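Local structure of pseudoazurin (Methylobacterium extorquens, 1PMY) at residues K6-G11 with L34-G39; E43-M48 with K103-N108; E71-F76 with R96-A101; V66-E71 with V90-K95. The protein binds one copper ion per chain and, as a blue copper protein of the plastocyanin/azurin family, probably carries electrons in the periplasm. One frame throughout, in Å; residues are numbered along the deposited sequence.

Contact 1: K6-G11 with L34-G39; sequences KMLNSG and LPTDKG
K6 and L34 form a parallel beta bridge, 4.7 Å from CA to CA, and M7 N to L34 O (2.9 Å) and D37 N to M7 O (3.1 Å) carry the pairing on beyond L34. Between these two bonds the chain bends through an inverse gamma turn centred on P35. The carboxylate of D37 then stands in for a strand neighbour: its OD2 takes N9 N at 2.8 Å in a nearly straight bond (172°), reached on the anti side but somewhat out of the carboxylate plane. The N9 amide is stacked on that carboxylate, the planes 21° apart, and two waters tie the amide to K38 O. A third water joins D37 OD2 to S10 N. K6 and L34 run side by side on one face, with a tight K6 CE to L34 CD1 distance of 3.5 Å. T36 OG1 presses on K6 CB at 3.2 Å, while K6 NZ finds its partner in A4 O. The bend of M7 at chi3 (-63°) brings CE to 3.6 Å from P35 CA. Strand 2-8 lies between strands 17-25 and 30-34; M7 also packs on F18 and on the copper ligand H40, which N9 OD1 meets in a weak hydrogen bond.

Contact 2: E43-M48 with K103-N108; sequences ETIKGM and KSVQHN
The H107 imidazole is met at its edge, near the ring plane, by M48 SD and I45 CG2. The sulfur lies 4.7 Å from the ring centroid and 80° off the ring normal, an edge-on Met-aromatic contact in which the two side chains reach toward each other tip to tip. Of the ring atoms, CE1 is the nearest to the sulfur, with M48 SD to H107 CE1 3.8 Å, and I45 CG2 stands 4.1 Å from H107 NE2. The extended chi2 of M48 (179°) places SD's neighbour CG and the sulfur in line with the backbone, out to this edge. The other ring nitrogen, H107 ND1, makes a weak hydrogen bond to Q112 OE1 of helix 109-120.

V105 supplies the second half of the contact. Its CG2 rests 3.6 Å from G47 O and 4.0 Å from M48 CG, and its CG1 faces I45 CG2 more loosely. The surface it meets is a type II beta turn from I45 to M48, closed by M48 N to I45 O (2.9 Å), with G47 at the third position, where positive phi suits glycine. The two segments meet through apolar packing and the sulfur-ring contact, and M48 continues the apolar patch onto F119. I45 and M48 are also hydrogen-bonded through their backbones to G75 of strand 72-77. This is one of the places where the C-terminal helical region, here through the linker between its two helices, packs on the cupredoxin beta sandwich, beside edge strand 43-44.

Contact 3: E71-F76 with R96-A101; sequences EGVYGF and RDNLEA
V73 and N98 are joined by a pair of hydrogen bonds in which a side-chain amide imitates the backbone of a neighbouring strand. N98 OD1 accepts V73 N at 3.1 Å, almost perfectly straight (177°) and in the carbonyl plane on a lone pair. N98 ND2 in turn donates to V73 O at 2.7 Å, the acceptor lying in the amide plane. Gripped at both ends, the amide has its flip state and rotation fixed. It gets there through chi1 of 80°, which sets CG between the backbone N and the carbonyl carbon. Alongside, G72 brings its CA to 3.6 Å from OD1, a close fit beside a residue without a side chain.

The apolar contacts are few: V73 CG2 touches L99 CD1 at 4.0 Å and R96 CD at 4.2 Å, while the guanidinium of R96 bonds through NH1 to G93 O. Solvent adds a water held weakly between E71 O and N98 N. R96 to L99 form a type I turn, closed by L99 N to R96 O, that leads into helix 99-103. In strand 72-77, G72 and Y74 bond to strand 87-92, whereas G75 bonds to I45 and M48; N98 extends that second edge, and F119 of helix 109-120 touches both V73 and L99.

Contact 4: V66-E71 with V90-K95; sequences VKFDKE and VVVGDK
F68 and E71 belong to the connection between strands 64-67 and 72-77, and they close it against the end of strand 87-92 and the residues that follow. F68 faces inward. V90 CG1 sits over one face of its ring, 4.0 Å from the centroid and 24° off the normal, a CH-pi contact offset toward the rim. V92 CG2 comes to 3.8 Å from F68 CD2, and V92 CG1, anti to its backbone N (chi1 -179°), lies 3.6 Å from K70 O. Next along the chain, E71 CA packs 3.2 Å from V92 O.

The polar work falls to the E71 carboxylate. The side chain stretches past G93, whose lack of a side chain leaves room for it. OE1 then accepts two backbone N-H groups. D94 N, at 2.9 Å, comes from above the carboxylate plane, whereas K95 N, at 3.0 Å, arrives nearly along the C-O axis. Two such donors on one oxygen would be expected to stabilise the ionised form. A water accepting from K95 NZ (3.0 Å) and donating to E71 O links the K95 side chain to the E71 backbone.

Beyond the segments F68 meets Y74 edge to face and packs on L25, I31 and F76. The aromatic ring thus lies in the hydrophobic core between the two layers of the Greek-key beta sandwich of cupredoxins, while the E71 carboxylate holds the chain at G93-K95, just after strand 87-92.

From the N terminus, contact 1 comes first, closing the loop from strand 2-8 through strands 17-25 and 30-34 beside the copper site. The chain then enters contact 2, whose segments E43-M48 and K103-N108 span the widest loop; contacts 3 and 4 are nested inside it. Those two cross: V66-E71 and E71-F76 share E71, and V90-K95 precedes R96-A101. They touch through backbone pairing of strands 72-77 and 87-92 and share a water. Contact 2 meets contact 3 where the 43-48 segment joins strand 72-77. Contact 1 lies across the chain's centre from the others; all four reach the same sheet, contact 1 at the copper end and contacts 2 and 3 where the C-terminal helical region packs on it.

Contact 1: K6-G11 with L34-G39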
loop_
_atom_site.group_PDB
_atom_site.type_symbol
_atom_site.label_atom_id
_atom_site.label_comp_id
_atom_site.label_asym_id
_atom_site.label_seq_id
_atom_site.Cartn_x
_atom_site.Cartn_y
_atom_site.Cartn_z
ATOM N N LYS A 6 -6.393 -1.697 8.350
ATOM C CA LYS A 6 -6.686 -3.063 8.725
ATOM C C LYS A 6 -6.264 -4.068 7.610
ATOM O O LYS A 6 -6.524 -3.815 6.440
ATOM C CB LYS A 6 -8.153 -3.352 8.961
ATOM C CG LYS A 6 -9.077 -2.418 9.634
ATOM C CD LYS A 6 -8.764 -1.569 10.797
ATOM C CE LYS A 6 -7.827 -0.384 10.628
ATOM N NZ LYS A 6 -8.489 0.654 9.702
ATOM N N MET A 7 -5.711 -5.178 8.043
ATOM C CA MET A 7 -5.332 -6.318 7.143
ATOM C C MET A 7 -6.441 -7.375 7.290
ATOM O O MET A 7 -6.567 -7.986 8.377
ATOM C CB MET A 7 -3.936 -6.787 7.589
ATOM C CG MET A 7 -3.015 -5.575 7.344
ATOM S SD MET A 7 -1.274 -6.097 7.630
ATOM C CE MET A 7 -1.445 -6.482 9.367
ATOM N N LEU A 8 -7.220 -7.504 6.254
ATOM C CA LEU A 8 -8.425 -8.369 6.291
ATOM C C LEU A 8 -8.483 -9.496 5.253
ATOM O O LEU A 8 -8.069 -9.383 4.141
ATOM C CB LEU A 8 -9.668 -7.489 6.025
ATOM C CG LEU A 8 -9.955 -6.338 6.955
ATOM C CD1 LEU A 8 -10.825 -5.273 6.297
ATOM C CD2 LEU A 8 -10.440 -6.760 8.287
ATOM N N ASN A 9 -9.049 -10.582 5.777
ATOM C CA ASN A 9 -9.381 -11.741 4.908
ATOM C C ASN A 9 -10.542 -11.344 3.965
ATOM O O ASN A 9 -10.560 -11.810 2.780
ATOM C CB ASN A 9 -9.755 -12.946 5.750
ATOM C CG ASN A 9 -8.636 -13.566 6.498
ATOM O OD1 ASN A 9 -7.415 -13.220 6.310
ATOM N ND2 ASN A 9 -8.942 -14.580 7.298
ATOM N N SER A 10 -11.508 -10.632 4.487
ATOM C CA SER A 10 -12.716 -10.209 3.740
ATOM C C SER A 10 -13.083 -8.791 4.090
ATOM O O SER A 10 -13.153 -8.420 5.272
ATOM C CB SER A 10 -13.824 -11.248 3.933
ATOM O OG SER A 10 -14.859 -11.081 2.951
ATOM N N GLY A 11 -13.236 -7.919 3.108
ATOM C CA GLY A 11 -13.558 -6.491 3.339
ATOM C C GLY A 11 -13.982 -5.825 2.042
ATOM O O GLY A 11 -14.358 -6.570 1.106
ATOM N N LEU A 34 -3.029 -2.874 11.070
ATOM C CA LEU A 34 -3.569 -3.718 12.154
ATOM C C LEU A 34 -3.863 -5.127 11.687
ATOM O O LEU A 34 -4.623 -5.257 10.743
ATOM C CB LEU A 34 -4.863 -2.989 12.620
ATOM C CG LEU A 34 -4.588 -1.629 13.321
ATOM C CD1 LEU A 34 -5.930 -0.932 13.498
ATOM C CD2 LEU A 34 -3.814 -1.816 14.585
ATOM N N PRO A 35 -3.337 -6.101 12.433
ATOM C CA PRO A 35 -3.579 -7.503 12.101
ATOM C C PRO A 35 -4.977 -7.925 12.522
ATOM O O PRO A 35 -5.102 -8.891 13.302
ATOM C CB PRO A 35 -2.424 -8.217 12.853
ATOM C CG PRO A 35 -2.303 -7.389 14.136
ATOM C CD PRO A 35 -2.449 -5.930 13.626
ATOM N N THR A 36 -6.011 -7.360 11.990
ATOM C CA THR A 36 -7.425 -7.654 12.217
ATOM C C THR A 36 -7.600 -9.145 12.078
ATOM O O THR A 36 -8.213 -9.890 12.884
ATOM C CB THR A 36 -8.459 -6.836 11.395
ATOM O OG1 THR A 36 -8.081 -5.436 11.411
ATOM C CG2 THR A 36 -9.937 -6.999 11.894
ATOM N N ASP A 37 -7.100 -9.615 10.929
ATOM C CA ASP A 37 -7.047 -11.057 10.645
ATOM C C ASP A 37 -5.535 -11.362 10.622
ATOM O O ASP A 37 -4.705 -10.504 10.297
ATOM C CB ASP A 37 -7.716 -11.410 9.341
ATOM C CG ASP A 37 -9.237 -11.286 9.365
ATOM O OD1 ASP A 37 -9.835 -11.822 10.293
ATOM O OD2 ASP A 37 -9.841 -10.767 8.447
ATOM N N LYS A 38 -5.209 -12.548 11.038
ATOM C CA LYS A 38 -3.828 -13.022 11.058
ATOM C C LYS A 38 -3.409 -13.407 9.616
ATOM O O LYS A 38 -4.248 -13.667 8.752
ATOM C CB LYS A 38 -3.898 -14.329 11.915
ATOM C CG LYS A 38 -3.196 -15.528 11.474
ATOM C CD LYS A 38 -3.685 -16.906 11.751
ATOM C CE LYS A 38 -5.148 -17.135 11.307
ATOM N NZ LYS A 38 -5.179 -17.771 9.941
ATOM N N GLY A 39 -2.081 -13.583 9.511
ATOM C CA GLY A 39 -1.531 -14.107 8.241
ATOM C C GLY A 39 -1.293 -13.022 7.170
ATOM O O GLY A 39 -1.151 -13.445 6.021
HETATM O O HOH W 1 -5.178 -14.602 6.216
HETATM O O HOH W 2 -6.579 -15.640 8.857
HETATM O O HOH W 3 -12.227 -10.614 7.570
#

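Contact 2: E43-M48 with K103-N108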
loop_
_atom_site.group_PDB
_atom_site.type_symbol
_atom_site.label_atom_id
_atom_site.label_comp_id
_atom_site.label_asym_id
_atom_site.label_seq_id
_atom_site.Cartn_x
_atom_site.Cartn_y
_atom_site.Cartn_z
ATOM N N GLU A 43 4.614 -5.166 2.487
ATOM C CA GLU A 43 5.981 -5.148 1.863
ATOM C C GLU A 43 5.937 -4.222 0.685
ATOM O O GLU A 43 4.933 -4.163 -0.102
ATOM C CB GLU A 43 6.465 -6.543 1.449
ATOM C CG GLU A 43 7.830 -6.595 0.766
ATOM C CD GLU A 43 8.417 -7.952 0.504
ATOM O OE1 GLU A 43 7.767 -8.899 0.925
ATOM O OE2 GLU A 43 9.515 -8.082 -0.044
ATOM N N THR A 44 7.032 -3.507 0.550
ATOM C CA THR A 44 7.140 -2.578 -0.632
ATOM C C THR A 44 6.985 -3.425 -1.946
ATOM O O THR A 44 7.503 -4.576 -1.982
ATOM C CB THR A 44 8.640 -2.051 -0.623
ATOM O OG1 THR A 44 8.789 -1.289 0.608
ATOM C CG2 THR A 44 9.058 -1.239 -1.870
ATOM N N ILE A 45 6.358 -2.835 -2.933
ATOM C CA ILE A 45 6.402 -3.459 -4.279
ATOM C C ILE A 45 7.540 -2.655 -5.020
ATOM O O ILE A 45 7.488 -1.416 -5.164
ATOM C CB ILE A 45 5.089 -3.241 -5.049
ATOM C CG1 ILE A 45 4.104 -4.282 -4.434
ATOM C CG2 ILE A 45 5.333 -3.704 -6.597
ATOM C CD1 ILE A 45 2.638 -3.806 -4.631
ATOM N N LYS A 46 8.643 -3.337 -5.321
ATOM C CA LYS A 46 9.781 -2.629 -5.986
ATOM C C LYS A 46 9.311 -1.921 -7.223
ATOM O O LYS A 46 8.501 -2.434 -8.038
ATOM C CB LYS A 46 10.798 -3.761 -6.319
ATOM C CG LYS A 46 12.044 -3.065 -6.782
ATOM C CD LYS A 46 13.367 -3.750 -6.799
ATOM C CE LYS A 46 14.318 -3.314 -7.899
ATOM N NZ LYS A 46 13.765 -3.763 -9.240
ATOM N N GLY A 47 9.741 -0.693 -7.459
ATOM C CA GLY A 47 9.403 0.140 -8.598
ATOM C C GLY A 47 8.176 0.998 -8.233
ATOM O O GLY A 47 7.819 1.872 -9.061
ATOM N N MET A 48 7.679 0.816 -6.991
ATOM C CA MET A 48 6.487 1.620 -6.590
ATOM C C MET A 48 6.847 2.401 -5.296
ATOM O O MET A 48 6.185 2.240 -4.257
ATOM C CB MET A 48 5.156 0.851 -6.427
ATOM C CG MET A 48 4.748 0.153 -7.664
ATOM S SD MET A 48 3.205 -0.764 -7.444
ATOM C CE MET A 48 2.039 0.604 -7.657
ATOM N N LYS A 103 2.894 3.654 -11.743
ATOM C CA LYS A 103 1.701 3.196 -12.520
ATOM C C LYS A 103 2.103 2.209 -13.611
ATOM O O LYS A 103 1.394 1.266 -13.965
ATOM C CB LYS A 103 1.062 4.410 -13.082
ATOM C CG LYS A 103 -0.337 4.778 -13.200
ATOM C CD LYS A 103 -0.467 6.070 -14.032
ATOM C CE LYS A 103 -0.287 5.961 -15.512
ATOM N NZ LYS A 103 1.037 5.973 -16.215
ATOM N N SER A 104 3.362 2.316 -14.122
ATOM C CA SER A 104 3.909 1.435 -15.141
ATOM C C SER A 104 4.297 0.062 -14.683
ATOM O O SER A 104 4.600 -0.801 -15.549
ATOM C CB SER A 104 5.067 2.142 -15.879
ATOM O OG SER A 104 4.628 3.342 -16.448
ATOM N N VAL A 105 4.390 -0.190 -13.384
ATOM C CA VAL A 105 4.756 -1.567 -12.907
ATOM C C VAL A 105 3.580 -2.445 -13.264
ATOM O O VAL A 105 2.405 -2.051 -13.192
ATOM C CB VAL A 105 5.194 -1.521 -11.440
ATOM C CG1 VAL A 105 5.400 -2.953 -10.895
ATOM C CG2 VAL A 105 6.442 -0.707 -11.203
ATOM N N GLN A 106 3.843 -3.675 -13.768
ATOM C CA GLN A 106 2.775 -4.558 -14.213
ATOM C C GLN A 106 2.500 -5.582 -13.103
ATOM O O GLN A 106 3.386 -5.820 -12.276
ATOM C CB GLN A 106 2.993 -5.201 -15.585
ATOM C CG GLN A 106 3.492 -4.141 -16.609
ATOM C CD GLN A 106 4.006 -4.702 -17.906
ATOM O OE1 GLN A 106 4.050 -5.863 -18.284
ATOM N NE2 GLN A 106 4.480 -3.738 -18.736
ATOM N N HIS A 107 1.324 -6.095 -13.195
ATOM C CA HIS A 107 0.856 -7.098 -12.151
ATOM C C HIS A 107 -0.084 -8.080 -12.858
ATOM O O HIS A 107 -0.501 -7.829 -13.986
ATOM C CB HIS A 107 -0.019 -6.296 -11.100
ATOM C CG HIS A 107 0.719 -5.170 -10.433
ATOM N ND1 HIS A 107 0.670 -3.825 -10.764
ATOM C CD2 HIS A 107 1.642 -5.300 -9.446
ATOM C CE1 HIS A 107 1.554 -3.172 -9.949
ATOM N NE2 HIS A 107 2.136 -4.076 -9.166
ATOM N N ASN A 108 -0.479 -9.146 -12.088
ATOM C CA ASN A 108 -1.501 -10.083 -12.641
ATOM C C ASN A 108 -2.808 -9.271 -12.785
ATOM O O ASN A 108 -2.972 -8.220 -12.118
ATOM C CB ASN A 108 -1.744 -11.298 -11.684
ATOM C CG ASN A 108 -2.100 -10.740 -10.283
ATOM O OD1 ASN A 108 -3.314 -10.550 -10.045
ATOM N ND2 ASN A 108 -1.106 -10.430 -9.469
#

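Contact 3: E71-F76 with R96-A101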
loop_
_atom_site.group_PDB
_atom_site.type_symbol
_atom_site.label_atom_id
_atom_site.label_comp_id
_atom_site.label_asym_id
_atom_site.label_seq_id
_atom_site.Cartn_x
_atom_site.Cartn_y
_atom_site.Cartn_z
ATOM N N GLU A 71 7.994 12.501 0.005
ATOM C CA GLU A 71 6.681 12.626 -0.704
ATOM C C GLU A 71 6.659 11.769 -1.980
ATOM O O GLU A 71 7.732 11.463 -2.562
ATOM C CB GLU A 71 6.494 14.087 -1.117
ATOM C CG GLU A 71 6.374 15.030 0.123
ATOM C CD GLU A 71 5.872 16.377 -0.362
ATOM O OE1 GLU A 71 5.380 16.595 -1.451
ATOM O OE2 GLU A 71 5.977 17.248 0.462
ATOM N N GLY A 72 5.474 11.401 -2.410
ATOM C CA GLY A 72 5.350 10.568 -3.626
ATOM C C GLY A 72 4.350 9.433 -3.399
ATOM O O GLY A 72 3.587 9.431 -2.439
ATOM N N VAL A 73 4.334 8.529 -4.361
ATOM C CA VAL A 73 3.442 7.417 -4.512
ATOM C C VAL A 73 4.128 6.091 -4.140
ATOM O O VAL A 73 5.280 5.845 -4.576
ATOM C CB VAL A 73 3.021 7.333 -6.043
ATOM C CG1 VAL A 73 1.966 6.268 -6.268
ATOM C CG2 VAL A 73 2.365 8.717 -6.387
ATOM N N TYR A 74 3.478 5.365 -3.239
ATOM C CA TYR A 74 4.048 4.091 -2.717
ATOM C C TYR A 74 3.045 2.954 -3.007
ATOM O O TYR A 74 1.831 3.191 -2.762
ATOM C CB TYR A 74 4.104 4.224 -1.200
ATOM C CG TYR A 74 5.137 5.189 -0.678
ATOM C CD1 TYR A 74 4.890 6.583 -0.718
ATOM C CD2 TYR A 74 6.343 4.715 -0.180
ATOM C CE1 TYR A 74 5.887 7.429 -0.158
ATOM C CE2 TYR A 74 7.322 5.577 0.329
ATOM C CZ TYR A 74 7.065 6.962 0.332
ATOM O OH TYR A 74 7.995 7.800 0.908
ATOM N N GLY A 75 3.527 1.797 -3.437
ATOM C CA GLY A 75 2.584 0.654 -3.586
ATOM C C GLY A 75 3.128 -0.420 -2.574
ATOM O O GLY A 75 4.391 -0.489 -2.476
ATOM N N PHE A 76 2.138 -0.993 -1.912
ATOM C CA PHE A 76 2.528 -2.038 -0.933
ATOM C C PHE A 76 1.670 -3.275 -1.259
ATOM O O PHE A 76 0.539 -3.106 -1.662
ATOM C CB PHE A 76 2.189 -1.595 0.507
ATOM C CG PHE A 76 3.024 -0.455 1.034
ATOM C CD1 PHE A 76 4.340 -0.737 1.336
ATOM C CD2 PHE A 76 2.525 0.861 1.058
ATOM C CE1 PHE A 76 5.176 0.305 1.772
ATOM C CE2 PHE A 76 3.327 1.898 1.559
ATOM C CZ PHE A 76 4.634 1.579 1.877
ATOM N N ARG A 96 4.709 14.298 -7.308
ATOM C CA ARG A 96 4.221 13.171 -8.097
ATOM C C ARG A 96 5.289 12.720 -9.123
ATOM O O ARG A 96 4.983 12.090 -10.164
ATOM C CB ARG A 96 2.903 13.405 -8.747
ATOM C CG ARG A 96 1.713 13.821 -7.861
ATOM C CD ARG A 96 1.136 12.693 -7.101
ATOM N NE ARG A 96 0.052 13.118 -6.181
ATOM C CZ ARG A 96 0.276 13.415 -4.886
ATOM N NH1 ARG A 96 1.420 13.355 -4.259
ATOM N NH2 ARG A 96 -0.848 13.777 -4.283
ATOM N N ASP A 97 6.526 12.972 -8.785
ATOM C CA ASP A 97 7.703 12.613 -9.598
ATOM C C ASP A 97 7.688 11.143 -9.996
ATOM O O ASP A 97 8.000 10.872 -11.175
ATOM C CB ASP A 97 9.031 12.952 -8.915
ATOM C CG ASP A 97 9.314 14.374 -8.602
ATOM O OD1 ASP A 97 8.541 15.306 -8.919
ATOM O OD2 ASP A 97 10.387 14.617 -7.984
ATOM N N ASN A 98 7.364 10.213 -9.095
ATOM C CA ASN A 98 7.352 8.804 -9.365
ATOM C C ASN A 98 6.038 8.198 -9.812
ATOM O O ASN A 98 5.867 6.948 -9.979
ATOM C CB ASN A 98 8.039 7.996 -8.257
ATOM C CG ASN A 98 7.006 7.847 -7.093
ATOM O OD1 ASN A 98 6.415 8.818 -6.621
ATOM N ND2 ASN A 98 6.815 6.596 -6.698
ATOM N N LEU A 99 5.003 9.003 -10.000
ATOM C CA LEU A 99 3.688 8.463 -10.478
ATOM C C LEU A 99 3.758 7.677 -11.796
ATOM O O LEU A 99 3.191 6.588 -11.812
ATOM C CB LEU A 99 2.764 9.702 -10.628
ATOM C CG LEU A 99 1.316 9.328 -10.951
ATOM C CD1 LEU A 99 0.684 8.359 -10.031
ATOM C CD2 LEU A 99 0.568 10.716 -10.844
ATOM N N GLU A 100 4.333 8.178 -12.837
ATOM C CA GLU A 100 4.339 7.445 -14.154
ATOM C C GLU A 100 5.113 6.159 -13.959
ATOM O O GLU A 100 4.677 5.110 -14.489
ATOM C CB GLU A 100 5.003 8.364 -15.198
ATOM C CG GLU A 100 5.175 7.761 -16.613
ATOM C CD GLU A 100 3.949 7.239 -17.275
ATOM O OE1 GLU A 100 2.799 7.594 -16.957
ATOM O OE2 GLU A 100 4.199 6.340 -18.140
ATOM N N ALA A 101 6.231 6.196 -13.230
ATOM C CA ALA A 101 6.998 5.009 -12.914
ATOM C C ALA A 101 6.188 3.947 -12.154
ATOM O O ALA A 101 6.208 2.727 -12.452
ATOM C CB ALA A 101 8.355 5.264 -12.294
HETATM O O HOH W 4 7.827 11.778 -6.002
#

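Contact 4: V66-E71 with V90-K95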
loop_
_atom_site.group_PDB
_atom_site.type_symbol
_atom_site.label_atom_id
_atom_site.label_comp_id
_atom_site.label_asym_id
_atom_site.label_seq_id
_atom_site.Cartn_x
_atom_site.Cartn_y
_atom_site.Cartn_z
ATOM N N VAL A 66 4.645 2.282 9.916
ATOM C CA VAL A 66 5.556 2.800 8.885
ATOM C C VAL A 66 5.431 4.327 8.883
ATOM O O VAL A 66 4.330 4.868 8.678
ATOM C CB VAL A 66 5.208 2.212 7.480
ATOM C CG1 VAL A 66 6.208 2.733 6.388
ATOM C CG2 VAL A 66 5.263 0.683 7.565
ATOM N N LYS A 67 6.564 4.981 9.128
ATOM C CA LYS A 67 6.579 6.455 9.102
ATOM C C LYS A 67 7.000 6.853 7.665
ATOM O O LYS A 67 7.836 6.109 7.006
ATOM C CB LYS A 67 7.423 7.048 10.209
ATOM C CG LYS A 67 7.229 8.554 10.423
ATOM C CD LYS A 67 8.059 8.992 11.598
ATOM C CE LYS A 67 8.009 10.370 12.161
ATOM N NZ LYS A 67 6.604 10.736 12.440
ATOM N N PHE A 68 6.415 7.930 7.177
ATOM C CA PHE A 68 6.644 8.387 5.820
ATOM C C PHE A 68 7.257 9.781 5.811
ATOM O O PHE A 68 6.603 10.739 6.281
ATOM C CB PHE A 68 5.370 8.395 4.996
ATOM C CG PHE A 68 4.780 7.064 4.755
ATOM C CD1 PHE A 68 3.941 6.414 5.656
ATOM C CD2 PHE A 68 5.041 6.446 3.517
ATOM C CE1 PHE A 68 3.404 5.158 5.368
ATOM C CE2 PHE A 68 4.540 5.191 3.209
ATOM C CZ PHE A 68 3.724 4.535 4.114
ATOM N N ASP A 69 8.437 9.906 5.202
ATOM C CA ASP A 69 9.007 11.239 5.092
ATOM C C ASP A 69 9.128 11.734 3.668
ATOM O O ASP A 69 8.895 12.944 3.456
ATOM C CB ASP A 69 10.270 11.378 5.952
ATOM C CG ASP A 69 11.315 10.544 5.202
ATOM O OD1 ASP A 69 11.098 9.315 5.151
ATOM O OD2 ASP A 69 12.240 11.180 4.593
ATOM N N LYS A 70 9.453 10.874 2.724
ATOM C CA LYS A 70 9.639 11.311 1.330
ATOM C C LYS A 70 8.292 11.466 0.700
ATOM O O LYS A 70 7.459 10.502 0.835
ATOM C CB LYS A 70 10.437 10.291 0.528
ATOM C CG LYS A 70 11.744 9.795 1.148
ATOM C CD LYS A 70 12.873 10.757 0.841
ATOM C CE LYS A 70 14.096 10.287 1.718
ATOM N NZ LYS A 70 15.235 11.152 1.282
ATOM N N GLU A 71 7.994 12.501 0.005
ATOM C CA GLU A 71 6.681 12.626 -0.704
ATOM C C GLU A 71 6.659 11.769 -1.980
ATOM O O GLU A 71 7.732 11.463 -2.562
ATOM C CB GLU A 71 6.494 14.087 -1.117
ATOM C CG GLU A 71 6.374 15.030 0.123
ATOM C CD GLU A 71 5.872 16.377 -0.362
ATOM O OE1 GLU A 71 5.380 16.595 -1.451
ATOM O OE2 GLU A 71 5.977 17.248 0.462
ATOM N N VAL A 90 -0.355 4.362 -1.217
ATOM C CA VAL A 90 -0.067 5.457 -0.277
ATOM C C VAL A 90 0.425 6.681 -1.027
ATOM O O VAL A 90 1.441 6.561 -1.733
ATOM C CB VAL A 90 0.895 5.045 0.879
ATOM C CG1 VAL A 90 1.159 6.171 1.842
ATOM C CG2 VAL A 90 0.320 3.785 1.539
ATOM N N VAL A 91 -0.246 7.808 -0.814
ATOM C CA VAL A 91 0.178 9.079 -1.465
ATOM C C VAL A 91 0.558 10.014 -0.330
ATOM O O VAL A 91 -0.146 10.233 0.626
ATOM C CB VAL A 91 -0.735 9.647 -2.505
ATOM C CG1 VAL A 91 -1.082 8.470 -3.539
ATOM C CG2 VAL A 91 -2.145 9.969 -2.044
ATOM N N VAL A 92 1.806 10.497 -0.448
ATOM C CA VAL A 92 2.393 11.345 0.577
ATOM C C VAL A 92 2.613 12.741 -0.003
ATOM O O VAL A 92 3.470 12.832 -0.921
ATOM C CB VAL A 92 3.714 10.738 1.127
ATOM C CG1 VAL A 92 4.346 11.621 2.234
ATOM C CG2 VAL A 92 3.481 9.347 1.681
ATOM N N GLY A 93 2.092 13.758 0.644
ATOM C CA GLY A 93 2.404 15.145 0.143
ATOM C C GLY A 93 1.880 15.311 -1.273
ATOM O O GLY A 93 0.955 14.643 -1.674
ATOM N N ASP A 94 2.500 16.268 -1.954
ATOM C CA ASP A 94 2.067 16.723 -3.281
ATOM C C ASP A 94 2.989 16.303 -4.435
ATOM O O ASP A 94 2.439 16.329 -5.576
ATOM C CB ASP A 94 1.948 18.287 -3.305
ATOM C CG ASP A 94 0.899 18.808 -2.320
ATOM O OD1 ASP A 94 0.170 17.992 -1.755
ATOM O OD2 ASP A 94 0.903 20.046 -2.181
ATOM N N LYS A 95 4.143 15.838 -4.130
ATOM C CA LYS A 95 5.102 15.450 -5.217
ATOM C C LYS A 95 4.617 14.264 -5.958
ATOM O O LYS A 95 4.150 13.282 -5.341
ATOM C CB LYS A 95 6.519 15.163 -4.726
ATOM C CG LYS A 95 7.318 16.462 -4.614
ATOM C CD LYS A 95 8.763 16.377 -5.069
ATOM C CE LYS A 95 9.624 15.498 -4.134
ATOM N NZ LYS A 95 9.388 14.073 -4.410
HETATM O O HOH W 4 7.827 11.778 -6.002
HETATM O O HOH W 5 10.819 12.127 -2.666
#